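Local structure of uncharacterized protein (Alicyclobacillus acidocaldarius subsp. acidocaldarius, 3RAG) at residues 29-34 with 39-44; 85-90 with 163-168; 89-94 with 131-136; 97-102 with 124-129; 173-178 with 222-227. The protein is of unknown function but has a fold of the von Willebrand factor type A class and carries a sodium ion, probably at the metal-binding end of that fold. All coordinates share one frame; numbering follows the deposited sequence.

Contact 1: residues 29-34 with 39-44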
# COMPACT_ATOMS: atom_id res chain seq x y z
N GLU A 29 -12.58 8.59 4.32
CA GLU A 29 -12.06 9.94 4.51
C GLU A 29 -10.56 9.94 4.79
O GLU A 29 -9.82 10.82 4.33
CB GLU A 29 -12.82 10.62 5.65
CG GLU A 29 -13.25 12.01 5.35
CD GLU A 29 -13.97 12.10 4.03
OE1 GLU A 29 -13.58 12.95 3.20
OE2 GLU A 29 -14.91 11.30 3.81
N ALA A 30 -10.10 8.96 5.57
CA ALA A 30 -8.67 8.83 5.86
C ALA A 30 -7.89 8.63 4.57
O ALA A 30 -6.82 9.21 4.37
CB ALA A 30 -8.42 7.66 6.85
N ALA A 31 -8.42 7.79 3.68
CA ALA A 31 -7.74 7.52 2.42
C ALA A 31 -7.75 8.78 1.55
O ALA A 31 -6.78 9.07 0.86
CB ALA A 31 -8.41 6.37 1.66
N ARG A 32 -8.87 9.50 1.57
CA ARG A 32 -8.97 10.73 0.78
C ARG A 32 -7.92 11.75 1.27
O ARG A 32 -7.23 12.38 0.47
CB ARG A 32 -10.39 11.31 0.88
CG ARG A 32 -10.70 12.44 -0.09
CD ARG A 32 -12.19 12.80 -0.01
NE ARG A 32 -13.00 11.75 -0.61
CZ ARG A 32 -14.01 11.13 -0.02
NH1 ARG A 32 -14.68 10.18 -0.66
NH2 ARG A 32 -14.36 11.46 1.21
N ARG A 33 -7.78 11.88 2.59
CA ARG A 33 -6.70 12.71 3.16
C ARG A 33 -5.31 12.27 2.72
O ARG A 33 -4.49 13.09 2.32
CB ARG A 33 -6.72 12.67 4.69
CG ARG A 33 -7.83 13.48 5.32
CD ARG A 33 -7.65 13.60 6.84
NE ARG A 33 -7.88 12.35 7.57
CZ ARG A 33 -9.09 11.89 7.92
NH1 ARG A 33 -10.19 12.56 7.59
NH2 ARG A 33 -9.20 10.76 8.60
N ALA A 34 -5.04 10.97 2.83
CA ALA A 34 -3.75 10.44 2.38
C ALA A 34 -3.45 10.81 0.93
O ALA A 34 -2.32 11.23 0.60
CB ALA A 34 -3.72 8.92 2.55
N ILE A 39 -0.12 10.03 -1.69
CA ILE A 39 -0.07 8.63 -1.26
C ILE A 39 -1.16 7.85 -1.97
O ILE A 39 -2.28 8.33 -2.09
CB ILE A 39 -0.27 8.54 0.26
CG1 ILE A 39 0.88 9.29 0.96
CG2 ILE A 39 -0.34 7.07 0.76
CD1 ILE A 39 0.58 9.67 2.41
N VAL A 40 -0.85 6.63 -2.42
CA VAL A 40 -1.88 5.80 -3.05
C VAL A 40 -2.25 4.72 -2.03
O VAL A 40 -1.35 4.13 -1.42
CB VAL A 40 -1.35 5.14 -4.35
CG1 VAL A 40 -2.24 3.93 -4.73
CG2 VAL A 40 -1.28 6.19 -5.49
N VAL A 41 -3.55 4.48 -1.84
CA VAL A 41 -3.99 3.47 -0.86
C VAL A 41 -4.61 2.31 -1.62
O VAL A 41 -5.57 2.50 -2.38
CB VAL A 41 -5.03 4.04 0.14
CG1 VAL A 41 -5.39 3.01 1.22
CG2 VAL A 41 -4.50 5.32 0.79
N ASN A 42 -4.03 1.12 -1.44
CA ASN A 42 -4.52 -0.12 -2.05
C ASN A 42 -5.14 -1.00 -0.96
O ASN A 42 -4.73 -0.93 0.21
CB ASN A 42 -3.36 -0.89 -2.67
CG ASN A 42 -2.76 -0.19 -3.89
OD1 ASN A 42 -1.53 -0.20 -4.12
ND2 ASN A 42 -3.61 0.42 -4.66
N VAL A 43 -6.14 -1.79 -1.31
CA VAL A 43 -6.79 -2.65 -0.31
C VAL A 43 -6.93 -4.07 -0.85
O VAL A 43 -7.45 -4.28 -1.96
CB VAL A 43 -8.20 -2.14 0.04
CG1 VAL A 43 -8.80 -2.99 1.21
CG2 VAL A 43 -8.17 -0.64 0.40
N ILE A 44 -6.48 -5.02 -0.05
CA ILE A 44 -6.78 -6.42 -0.32
C ILE A 44 -7.80 -6.92 0.69
O ILE A 44 -7.55 -6.90 1.91
CB ILE A 44 -5.51 -7.29 -0.23
CG1 ILE A 44 -4.54 -6.93 -1.36
CG2 ILE A 44 -5.87 -8.78 -0.24
CD1 ILE A 44 -3.15 -7.63 -1.26
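Ala-34, near the end of helix 27-36, rests its single methyl group on two side chains of the returning segment, Ile-39 and Val-41, and these three residues have the most surface buried where 29-34 meets 39-44. The two segments belong to one beta-alpha-beta unit, in which strand 10-17 leads into helix 27-36 and the chain then turns back at once as strand 40-46. The turn is drawn together by a weak bond from Ile-39 N to Ala-34 O, 3.4 Å long and bent to 144° at the hydrogen. The side chain of Ile-39 also lies close to the same oxygen: its CB is 3.4 Å from Ala-34 O, while CD1 lies 3.8 Å from that oxygen. Its CB meets Ala-34 CB at 4.2 Å.

Two residues further along, Val-41 faces the helix again. Its CG1 stands anti to the backbone N (chi1 -175°), which leaves CG2 as the branch directed at the helix. That one methyl fits between two alanines a helical turn apart, 4.1 Å from Ala-31 CB and 4.1 Å from Ala-34 CB. Ile-63 of helix 58-66 covers both Ala-31 and Val-41, and Ala-222 and Leu-225 of helix 214-232 pack on Ile-39.

With alanines at the helix positions and branched residues opposite, cohesion comes mainly from apolar packing between buried groups. The one polar link across the contact is long and bent, and so probably adds only modestly to the hold of helix on strand.

Contact 2: residues 85-90 with 163-168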
# COMPACT_ATOMS: atom_id res chain seq x y z
N MSE A 85 1.37 -7.77 -7.50
CA MSE A 85 0.78 -7.22 -8.72
C MSE A 85 0.23 -5.81 -8.50
O MSE A 85 0.43 -4.93 -9.34
CB MSE A 85 -0.36 -8.10 -9.28
CG MSE A 85 -1.12 -7.50 -10.48
SE MSE A 85 -2.52 -6.37 -10.16
CE MSE A 85 -3.73 -7.48 -9.43
N MSE A 86 -0.49 -5.60 -7.40
CA MSE A 86 -1.17 -4.32 -7.22
C MSE A 86 -0.13 -3.23 -7.02
O MSE A 86 -0.30 -2.12 -7.55
CB MSE A 86 -2.13 -4.33 -6.02
CG MSE A 86 -3.37 -5.21 -6.18
SE MSE A 86 -4.26 -5.42 -4.57
CE MSE A 86 -3.37 -4.41 -3.55
N THR A 87 0.90 -3.54 -6.24
CA THR A 87 1.92 -2.55 -5.90
C THR A 87 2.60 -2.11 -7.19
O THR A 87 2.72 -0.91 -7.47
CB THR A 87 2.94 -3.12 -4.89
OG1 THR A 87 2.25 -3.46 -3.69
CG2 THR A 87 4.03 -2.09 -4.54
N HIS A 88 3.01 -3.08 -8.00
CA HIS A 88 3.62 -2.73 -9.30
C HIS A 88 2.68 -2.01 -10.27
O HIS A 88 3.07 -1.01 -10.91
CB HIS A 88 4.28 -3.96 -9.94
CG HIS A 88 5.57 -4.34 -9.28
ND1 HIS A 88 6.72 -3.58 -9.41
CD2 HIS A 88 5.90 -5.39 -8.49
CE1 HIS A 88 7.69 -4.15 -8.72
NE2 HIS A 88 7.22 -5.25 -8.15
N GLN A 89 1.43 -2.47 -10.38
CA GLN A 89 0.54 -1.83 -11.33
C GLN A 89 0.19 -0.39 -10.94
O GLN A 89 0.15 0.48 -11.79
CB GLN A 89 -0.70 -2.70 -11.57
CG GLN A 89 -1.64 -2.20 -12.59
CD GLN A 89 -2.72 -3.23 -12.91
OE1 GLN A 89 -2.55 -4.42 -12.66
NE2 GLN A 89 -3.85 -2.76 -13.46
N THR A 90 -0.05 -0.14 -9.65
CA THR A 90 -0.35 1.24 -9.23
C THR A 90 0.91 2.13 -9.28
O THR A 90 0.81 3.31 -9.63
CB THR A 90 -1.02 1.30 -7.79
OG1 THR A 90 -0.19 0.65 -6.82
CG2 THR A 90 -2.41 0.64 -7.81
N LEU A 163 10.40 -9.22 0.19
CA LEU A 163 11.51 -9.88 -0.48
C LEU A 163 11.46 -9.62 -1.99
O LEU A 163 12.49 -9.36 -2.62
CB LEU A 163 11.54 -11.38 -0.18
CG LEU A 163 11.93 -11.73 1.26
CD1 LEU A 163 11.94 -13.24 1.44
CD2 LEU A 163 13.28 -11.14 1.66
N SER A 164 10.26 -9.67 -2.57
CA SER A 164 10.14 -9.44 -4.01
C SER A 164 10.48 -8.00 -4.40
O SER A 164 11.09 -7.75 -5.44
CB SER A 164 8.74 -9.79 -4.50
OG SER A 164 7.82 -8.77 -4.14
N LEU A 165 10.08 -7.04 -3.57
CA LEU A 165 10.38 -5.63 -3.84
C LEU A 165 11.86 -5.29 -3.70
O LEU A 165 12.35 -4.33 -4.32
CB LEU A 165 9.53 -4.71 -2.94
CG LEU A 165 8.02 -4.79 -3.17
CD1 LEU A 165 7.29 -4.03 -2.07
CD2 LEU A 165 7.58 -4.26 -4.58
N LYS A 166 12.60 -6.07 -2.92
CA LYS A 166 14.00 -5.78 -2.67
C LYS A 166 14.85 -6.02 -3.93
O LYS A 166 15.98 -5.56 -4.01
CB LYS A 166 14.53 -6.62 -1.50
CG LYS A 166 15.64 -5.96 -0.70
CD LYS A 166 15.90 -6.65 0.66
CE LYS A 166 16.41 -8.08 0.48
NZ LYS A 166 16.96 -8.66 1.75
N VAL A 167 14.30 -6.77 -4.88
CA VAL A 167 14.96 -7.05 -6.14
C VAL A 167 15.20 -5.75 -6.95
O VAL A 167 16.18 -5.64 -7.67
CB VAL A 167 14.11 -8.03 -6.98
CG1 VAL A 167 14.66 -8.20 -8.38
CG2 VAL A 167 14.03 -9.39 -6.27
N ARG A 168 14.28 -4.79 -6.81
CA ARG A 168 14.38 -3.49 -7.49
C ARG A 168 15.70 -2.80 -7.18
O ARG A 168 16.26 -2.99 -6.11
CB ARG A 168 13.24 -2.56 -7.03
CG ARG A 168 11.81 -2.99 -7.39
CD ARG A 168 10.81 -1.85 -7.06
NE ARG A 168 11.40 -0.97 -6.04
CZ ARG A 168 11.57 0.34 -6.19
NH1 ARG A 168 11.18 0.98 -7.30
NH2 ARG A 168 12.13 1.01 -5.22
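The backbones stay well apart here, His-88 and Leu-165 making the nearest pair of CA atoms at 9.2 Å, while segment 163-168 passes through a type I beta turn from Leu-165 to Arg-168 that is closed by Arg-168 N on Leu-165 O. Side chains bridge the interval. Leu-165 sends its CD2 methyl toward the His-88 ring, where it lies 3.7 Å from NE2 and 4.1 Å from CE1, meeting the ring obliquely. The two side chains run past each other in opposite senses. The same methyl reaches Thr-87 CG2 at 4.2 Å; that branch stands anti to the backbone N (chi1 -62° for OG1), leaving the hydroxyl beside the backbone N, from where it bonds to Ala-83 O within its own helix.

In the three-layered alpha/beta/alpha fold of von Willebrand factor type A domains, helices 79-106 and 151-165 cover the same face of the central sheet, and Leu-165 also packs on Leu-135 and Leu-137 of strand 135-142.

The imidazole is fixed from its other nitrogen, since His-88 ND1 is hydrogen-bonded to Glu-130 OE2; a carboxylate there would probably favour a proton on ND1. Arg-168 passes the ring with its aliphatic part, CD lying 4.2 Å from His-88 CE1. Its guanidinium, with Leu-165 O at its edge and in its plane, travels on to the end of helix 116-132, giving NH1 to Glu-130 O and NH2 to Val-133 O.

Contact 3: residues 89-94 with 131-136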
# COMPACT_ATOMS: atom_id res chain seq x y z
N GLN A 89 1.43 -2.47 -10.38
CA GLN A 89 0.54 -1.83 -11.33
C GLN A 89 0.19 -0.39 -10.94
O GLN A 89 0.15 0.48 -11.79
CB GLN A 89 -0.70 -2.70 -11.57
CG GLN A 89 -1.64 -2.20 -12.59
CD GLN A 89 -2.72 -3.23 -12.91
OE1 GLN A 89 -2.55 -4.42 -12.66
NE2 GLN A 89 -3.85 -2.76 -13.46
N THR A 90 -0.05 -0.14 -9.65
CA THR A 90 -0.35 1.24 -9.23
C THR A 90 0.91 2.13 -9.28
O THR A 90 0.81 3.31 -9.63
CB THR A 90 -1.02 1.30 -7.79
OG1 THR A 90 -0.19 0.65 -6.82
CG2 THR A 90 -2.41 0.64 -7.81
N MSE A 91 2.09 1.59 -8.95
CA MSE A 91 3.36 2.33 -9.11
C MSE A 91 3.52 2.72 -10.59
O MSE A 91 3.82 3.87 -10.92
CB MSE A 91 4.57 1.52 -8.58
CG MSE A 91 5.99 2.15 -8.82
SE MSE A 91 7.32 1.58 -7.68
CE MSE A 91 6.41 0.15 -7.05
N GLN A 92 3.26 1.78 -11.47
CA GLN A 92 3.37 2.06 -12.90
C GLN A 92 2.41 3.18 -13.34
O GLN A 92 2.82 4.10 -14.03
CB GLN A 92 3.12 0.81 -13.74
CG GLN A 92 3.24 1.10 -15.24
CD GLN A 92 2.95 -0.10 -16.12
OE1 GLN A 92 2.24 -1.03 -15.73
NE2 GLN A 92 3.51 -0.08 -17.33
N MSE A 93 1.15 3.10 -12.93
CA MSE A 93 0.20 4.16 -13.27
C MSE A 93 0.60 5.54 -12.73
O MSE A 93 0.47 6.55 -13.43
CB MSE A 93 -1.24 3.77 -12.84
CG MSE A 93 -1.84 2.69 -13.75
SE MSE A 93 -3.53 2.14 -13.33
CE MSE A 93 -3.26 1.25 -11.81
N THR A 94 1.06 5.58 -11.49
CA THR A 94 1.47 6.84 -10.89
C THR A 94 2.66 7.43 -11.67
O THR A 94 2.70 8.63 -11.96
CB THR A 94 1.85 6.64 -9.41
OG1 THR A 94 0.67 6.23 -8.68
CG2 THR A 94 2.38 7.93 -8.82
N ASP A 131 11.74 0.71 -11.58
CA ASP A 131 12.82 -0.03 -10.93
C ASP A 131 13.65 0.82 -9.98
O ASP A 131 14.18 0.30 -8.98
CB ASP A 131 13.74 -0.66 -11.98
CG ASP A 131 14.91 -1.41 -11.36
OD1 ASP A 131 14.67 -2.42 -10.65
OD2 ASP A 131 16.07 -1.00 -11.57
N GLU A 132 13.78 2.11 -10.29
CA GLU A 132 14.81 2.96 -9.67
C GLU A 132 14.35 3.97 -8.63
O GLU A 132 15.16 4.39 -7.80
CB GLU A 132 15.63 3.68 -10.76
CG GLU A 132 16.45 2.74 -11.57
CD GLU A 132 17.24 3.46 -12.66
OE1 GLU A 132 17.16 4.70 -12.74
OE2 GLU A 132 17.93 2.76 -13.44
N VAL A 133 13.08 4.36 -8.65
CA VAL A 133 12.63 5.31 -7.63
C VAL A 133 12.62 4.66 -6.25
O VAL A 133 12.56 3.44 -6.13
CB VAL A 133 11.21 5.92 -7.94
CG1 VAL A 133 11.18 6.61 -9.32
CG2 VAL A 133 10.08 4.86 -7.82
N ALA A 134 12.69 5.49 -5.22
CA ALA A 134 12.49 5.00 -3.86
C ALA A 134 11.02 4.59 -3.73
O ALA A 134 10.14 5.18 -4.35
CB ALA A 134 12.87 6.08 -2.82
N LEU A 135 10.78 3.54 -2.95
CA LEU A 135 9.42 3.08 -2.70
C LEU A 135 9.22 3.10 -1.20
O LEU A 135 9.94 2.42 -0.47
CB LEU A 135 9.23 1.66 -3.23
CG LEU A 135 7.93 0.95 -2.82
CD1 LEU A 135 6.73 1.80 -3.21
CD2 LEU A 135 7.87 -0.42 -3.46
N HIS A 136 8.26 3.90 -0.74
CA HIS A 136 7.96 3.95 0.70
C HIS A 136 6.58 3.33 0.87
O HIS A 136 5.64 3.79 0.27
CB HIS A 136 7.93 5.38 1.22
CG HIS A 136 9.24 6.08 1.13
ND1 HIS A 136 9.37 7.43 1.39
CD2 HIS A 136 10.48 5.63 0.83
CE1 HIS A 136 10.64 7.78 1.24
NE2 HIS A 136 11.33 6.70 0.90
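Met-91, built as selenomethionine, lays the end of its side chain against Leu-135, its CE methyl 3.9 Å from Leu-135 CD2 and 4.2 Å from CD1. One methyl thus meets both branches of the leucine fork. The chain first runs out extended from helix 79-106, CG being anti to the backbone N (chi1 174°), and then bends by rotation about CG-SE, where chi3 is 15°, nearly eclipsed. This turns CE back and leaves the selenium at the bend. SE itself faces Val-133, with 4.3 Å to Val-133 CG2, so the two heavy atoms at the tip divide the partners between them. All three residues are buried, and the contact is purely apolar.

Val-133 is the first residue to leave helical geometry after helix 116-132, and Leu-135 already belongs to strand 135-142. The selenomethionine therefore spans the short link between helix and strand. Ile-10 of strand 10-17 touches all three side chains, and Arg-168 lies against both Met-91 and Leu-135. In this way helix 79-106 sits over the starts of two adjacent parallel strands, 10-17 and 135-142, with helix 116-132 arriving beside it.

Contact 4: residues 97-102 with 124-129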
# COMPACT_ATOMS: atom_id res chain seq x y z
N GLN A 97 1.80 8.95 -14.96
CA GLN A 97 1.22 10.28 -14.78
C GLN A 97 2.32 11.29 -14.55
O GLN A 97 2.27 12.39 -15.08
CB GLN A 97 0.23 10.30 -13.60
CG GLN A 97 -0.89 9.25 -13.69
CD GLN A 97 -1.69 9.07 -12.37
OE1 GLN A 97 -1.15 9.21 -11.25
NE2 GLN A 97 -2.97 8.74 -12.51
N VAL A 98 3.31 10.93 -13.73
CA VAL A 98 4.43 11.82 -13.47
C VAL A 98 5.16 12.18 -14.76
O VAL A 98 5.48 13.35 -15.01
CB VAL A 98 5.44 11.20 -12.46
CG1 VAL A 98 6.73 12.01 -12.42
CG2 VAL A 98 4.80 11.12 -11.07
N VAL A 99 5.42 11.17 -15.58
CA VAL A 99 6.17 11.40 -16.81
C VAL A 99 5.36 12.24 -17.79
O VAL A 99 5.89 13.12 -18.47
CB VAL A 99 6.63 10.08 -17.44
CG1 VAL A 99 7.14 10.31 -18.85
CG2 VAL A 99 7.70 9.43 -16.59
N ASN A 100 4.06 11.97 -17.85
CA ASN A 100 3.20 12.76 -18.72
C ASN A 100 3.21 14.24 -18.32
O ASN A 100 3.33 15.12 -19.17
CB ASN A 100 1.78 12.20 -18.72
CG ASN A 100 0.95 12.75 -19.84
OD1 ASN A 100 1.23 12.49 -21.02
ND2 ASN A 100 -0.07 13.53 -19.50
N GLN A 101 3.12 14.52 -17.03
CA GLN A 101 3.22 15.90 -16.55
C GLN A 101 4.55 16.60 -16.88
O GLN A 101 4.59 17.81 -17.12
CB GLN A 101 2.97 15.95 -15.04
CG GLN A 101 2.00 17.03 -14.63
CD GLN A 101 0.67 16.94 -15.36
OE1 GLN A 101 0.14 15.85 -15.59
NE2 GLN A 101 0.12 18.09 -15.74
N GLU A 102 5.65 15.85 -16.84
CA GLU A 102 6.96 16.39 -17.17
C GLU A 102 7.02 16.69 -18.65
O GLU A 102 7.57 17.71 -19.07
CB GLU A 102 8.06 15.38 -16.81
CG GLU A 102 8.55 15.45 -15.40
CD GLU A 102 9.22 16.78 -15.11
OE1 GLU A 102 10.34 17.00 -15.62
OE2 GLU A 102 8.60 17.59 -14.40
N GLN A 124 9.80 3.20 -21.79
CA GLN A 124 11.05 2.66 -21.27
C GLN A 124 11.54 3.50 -20.09
O GLN A 124 12.06 2.96 -19.11
CB GLN A 124 12.13 2.58 -22.35
CG GLN A 124 12.03 1.34 -23.22
CD GLN A 124 13.19 1.23 -24.21
OE1 GLN A 124 13.90 2.21 -24.47
NE2 GLN A 124 13.38 0.04 -24.76
N VAL A 125 11.38 4.81 -20.19
CA VAL A 125 11.66 5.70 -19.07
C VAL A 125 10.81 5.34 -17.84
O VAL A 125 11.33 5.29 -16.72
CB VAL A 125 11.45 7.18 -19.46
CG1 VAL A 125 11.38 8.07 -18.25
CG2 VAL A 125 12.57 7.64 -20.40
N VAL A 126 9.53 5.06 -18.06
CA VAL A 126 8.63 4.68 -16.97
C VAL A 126 9.05 3.35 -16.33
O VAL A 126 9.04 3.22 -15.12
CB VAL A 126 7.16 4.58 -17.44
CG1 VAL A 126 6.27 4.01 -16.30
CG2 VAL A 126 6.66 5.95 -17.88
N GLU A 127 9.42 2.38 -17.16
CA GLU A 127 9.89 1.09 -16.64
C GLU A 127 11.16 1.27 -15.82
O GLU A 127 11.35 0.62 -14.80
CB GLU A 127 10.14 0.10 -17.78
CG GLU A 127 8.87 -0.32 -18.51
CD GLU A 127 9.13 -1.36 -19.58
OE1 GLU A 127 8.26 -1.54 -20.46
OE2 GLU A 127 10.21 -1.99 -19.53
N LYS A 128 12.03 2.16 -16.28
CA LYS A 128 13.25 2.46 -15.53
C LYS A 128 12.88 3.09 -14.19
O LYS A 128 13.40 2.68 -13.15
CB LYS A 128 14.18 3.37 -16.35
CG LYS A 128 15.51 3.72 -15.67
CD LYS A 128 16.36 4.61 -16.59
CE LYS A 128 17.78 4.79 -16.05
NZ LYS A 128 18.51 3.49 -16.03
N LEU A 129 11.96 4.05 -14.21
CA LEU A 129 11.51 4.66 -12.96
C LEU A 129 10.91 3.60 -12.02
O LEU A 129 11.16 3.62 -10.81
CB LEU A 129 10.45 5.75 -13.22
CG LEU A 129 11.03 7.02 -13.85
CD1 LEU A 129 9.92 7.93 -14.36
CD2 LEU A 129 11.88 7.74 -12.80
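Val-99 projects from helix 79-106 toward Val-125, Val-126 and Leu-129 of helix 116-132, joining the two arms of a splayed alpha-alpha hairpin. The short axes of 97-102 and 124-129 come within 10.3 Å and make an angle of 130° between their N-to-C directions, so these two segments run more against each other than along, yet well short of antiparallel. Their nearest CA atoms are those of Val-99 and Val-126.

Starting at the base of the valine, CB already touches the partner helix, 4.2 Å from Val-126 CG2. Beyond it the two branches part. CG1 takes the position anti to the backbone N (chi1 168°), which leaves CG2, anti to the carbonyl carbon, as the branch that does the work. CG2 has a neighbour on each of three residues: Val-125 CG1 at 4.3 Å on the more exposed side, Val-126 CG2 at 3.9 Å, and Leu-129 CD1. Because 125 and 129 lie one helical turn apart with 126 beside them, a single methyl is received by one patch of the opposite helix.

The centre of the contact lies about 20 Å from the centre of the chain. Leu-129 also packs on Thr-5 of helix 3-7. Asn-100 OD1 accepts bonds from Ser-110 OG and Thr-111 N of the connecting segment, tying the first arm to the turn that follows it. The tightest approach between the helices is Val-99 CG2 to Leu-129 CD1, 3.5 Å, a little tighter than carbons usually pack.

Contact 5: residues 173-178 with 222-227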
# COMPACT_ATOMS: atom_id res chain seq x y z
N ALA A 173 11.67 1.17 1.60
CA ALA A 173 11.44 1.46 3.01
C ALA A 173 10.04 0.94 3.33
O ALA A 173 9.06 1.48 2.84
CB ALA A 173 11.53 2.96 3.29
N VAL A 174 9.97 -0.13 4.10
CA VAL A 174 8.67 -0.71 4.47
C VAL A 174 8.46 -0.63 5.97
O VAL A 174 9.36 -0.97 6.77
CB VAL A 174 8.55 -2.18 3.97
CG1 VAL A 174 9.64 -3.04 4.58
CG2 VAL A 174 7.17 -2.77 4.28
N SER A 175 7.27 -0.19 6.36
CA SER A 175 6.89 -0.20 7.77
C SER A 175 5.62 -1.03 7.87
O SER A 175 4.87 -1.14 6.89
CB SER A 175 6.61 1.24 8.23
OG SER A 175 6.09 1.25 9.56
N VAL A 176 5.38 -1.63 9.03
CA VAL A 176 4.18 -2.44 9.19
C VAL A 176 3.43 -1.96 10.42
O VAL A 176 4.03 -1.70 11.48
CB VAL A 176 4.54 -3.94 9.36
CG1 VAL A 176 3.28 -4.78 9.62
CG2 VAL A 176 5.36 -4.46 8.16
N ILE A 177 2.12 -1.79 10.28
CA ILE A 177 1.31 -1.55 11.45
C ILE A 177 0.17 -2.53 11.49
O ILE A 177 -0.25 -3.08 10.47
CB ILE A 177 0.77 -0.11 11.52
CG1 ILE A 177 -0.19 0.17 10.41
CG2 ILE A 177 1.89 0.91 11.45
CD1 ILE A 177 -0.57 1.66 10.39
N ALA A 178 -0.31 -2.77 12.71
CA ALA A 178 -1.47 -3.62 12.95
C ALA A 178 -2.61 -2.77 13.51
O ALA A 178 -2.38 -1.79 14.21
CB ALA A 178 -1.12 -4.69 13.98
N ALA A 222 -0.34 7.16 6.97
CA ALA A 222 -0.01 8.38 6.22
C ALA A 222 0.95 9.23 7.03
O ALA A 222 1.88 9.83 6.47
CB ALA A 222 -1.28 9.16 5.89
N ASP A 223 0.72 9.29 8.34
CA ASP A 223 1.63 10.01 9.25
C ASP A 223 3.06 9.49 9.15
O ASP A 223 4.01 10.27 9.11
CB ASP A 223 1.16 9.91 10.71
CG ASP A 223 0.07 10.91 11.05
OD1 ASP A 223 -0.39 11.62 10.14
OD2 ASP A 223 -0.34 10.99 12.22
N LEU A 224 3.20 8.16 9.16
CA LEU A 224 4.51 7.52 9.06
C LEU A 224 5.19 7.89 7.76
O LEU A 224 6.40 8.19 7.75
CB LEU A 224 4.37 5.99 9.16
CG LEU A 224 4.05 5.46 10.56
CD1 LEU A 224 3.60 3.99 10.49
CD2 LEU A 224 5.26 5.63 11.46
N LEU A 225 4.44 7.86 6.66
CA LEU A 225 5.01 8.19 5.34
C LEU A 225 5.49 9.64 5.29
O LEU A 225 6.57 9.94 4.79
CB LEU A 225 3.98 7.91 4.22
CG LEU A 225 3.72 6.43 3.92
CD1 LEU A 225 2.43 6.23 3.11
CD2 LEU A 225 4.93 5.75 3.21
N LEU A 226 4.69 10.54 5.84
CA LEU A 226 5.04 11.95 5.83
C LEU A 226 6.23 12.25 6.74
O LEU A 226 7.09 13.06 6.39
CB LEU A 226 3.82 12.80 6.20
CG LEU A 226 2.65 12.69 5.21
CD1 LEU A 226 1.44 13.48 5.70
CD2 LEU A 226 3.03 13.14 3.80
N SER A 227 6.29 11.60 7.90
CA SER A 227 7.43 11.77 8.80
C SER A 227 8.70 11.23 8.17
O SER A 227 9.78 11.81 8.31
CB SER A 227 7.20 11.05 10.13
OG SER A 227 6.05 11.55 10.77
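No ring, amide or guanidinium enters where Ser-175 and Ile-177 meet Leu-224, so there are no flat faces or edges to match; the fit is made by one leucine methyl against two side chains of a strand. Leu-224 extends from helix 214-232 toward strand 172-179, and its CD1 comes down between the two strand residues. It lies 3.7 Å from Ile-177 CG2 and 3.8 Å from Ser-175 OG. The isoleucine and leucine side chains pass each other in opposite directions and touch through one pair of methyl groups.

The unusual partner is the serine hydroxyl, a polar atom buried against a methyl. It is satisfied on the strand side: Ser-175 OG is hydrogen-bonded to Gln-191 O of the neighbouring strand 188-194. Carrying OG anti to the backbone N (chi1 174°) serves both the bond and the contact with Leu-224. On Ile-177, CG1 lies between the backbone N and the carbonyl carbon (chi1 66°), and CG2 is thereby the branch offered to the leucine. Val-176, between them, points away.

Next to Leu-224, Leu-225 reaches the adjacent strand 135-142 at His-136 and Val-138, so consecutive leucines seat the helix on two strands. Such a helix packed on the parallel part of a largely parallel sheet, whose edge strand 188-194 alone runs antiparallel, is characteristic of the alpha/beta/alpha sandwich of von Willebrand factor type A domains.

How the contacts relate
Contacts 1, 3 and 5 include strands of the mixed sheet, and contact 2 packs on it. Contacts 1 and 5, with centres about 13 Å apart, lie on one face, under helices 27-36 and 214-232. Contacts 2 and 3, centres about 8 Å apart, lie on the other and share Gln-89 and Thr-90 of helix 79-106, which continues outward to contact 4, whose centre is about 25 Å from that of contact 5. Along the chain contact 1 closes first, contacts 2 and 3 then enclose contact 4, and contact 5 comes last. Strands 10-17 and 135-142 lie between these layers; beyond them Asp-18, Ser-144 and Ser-146 bind sodium, consistent with the metal site (MIDAS) of related domains.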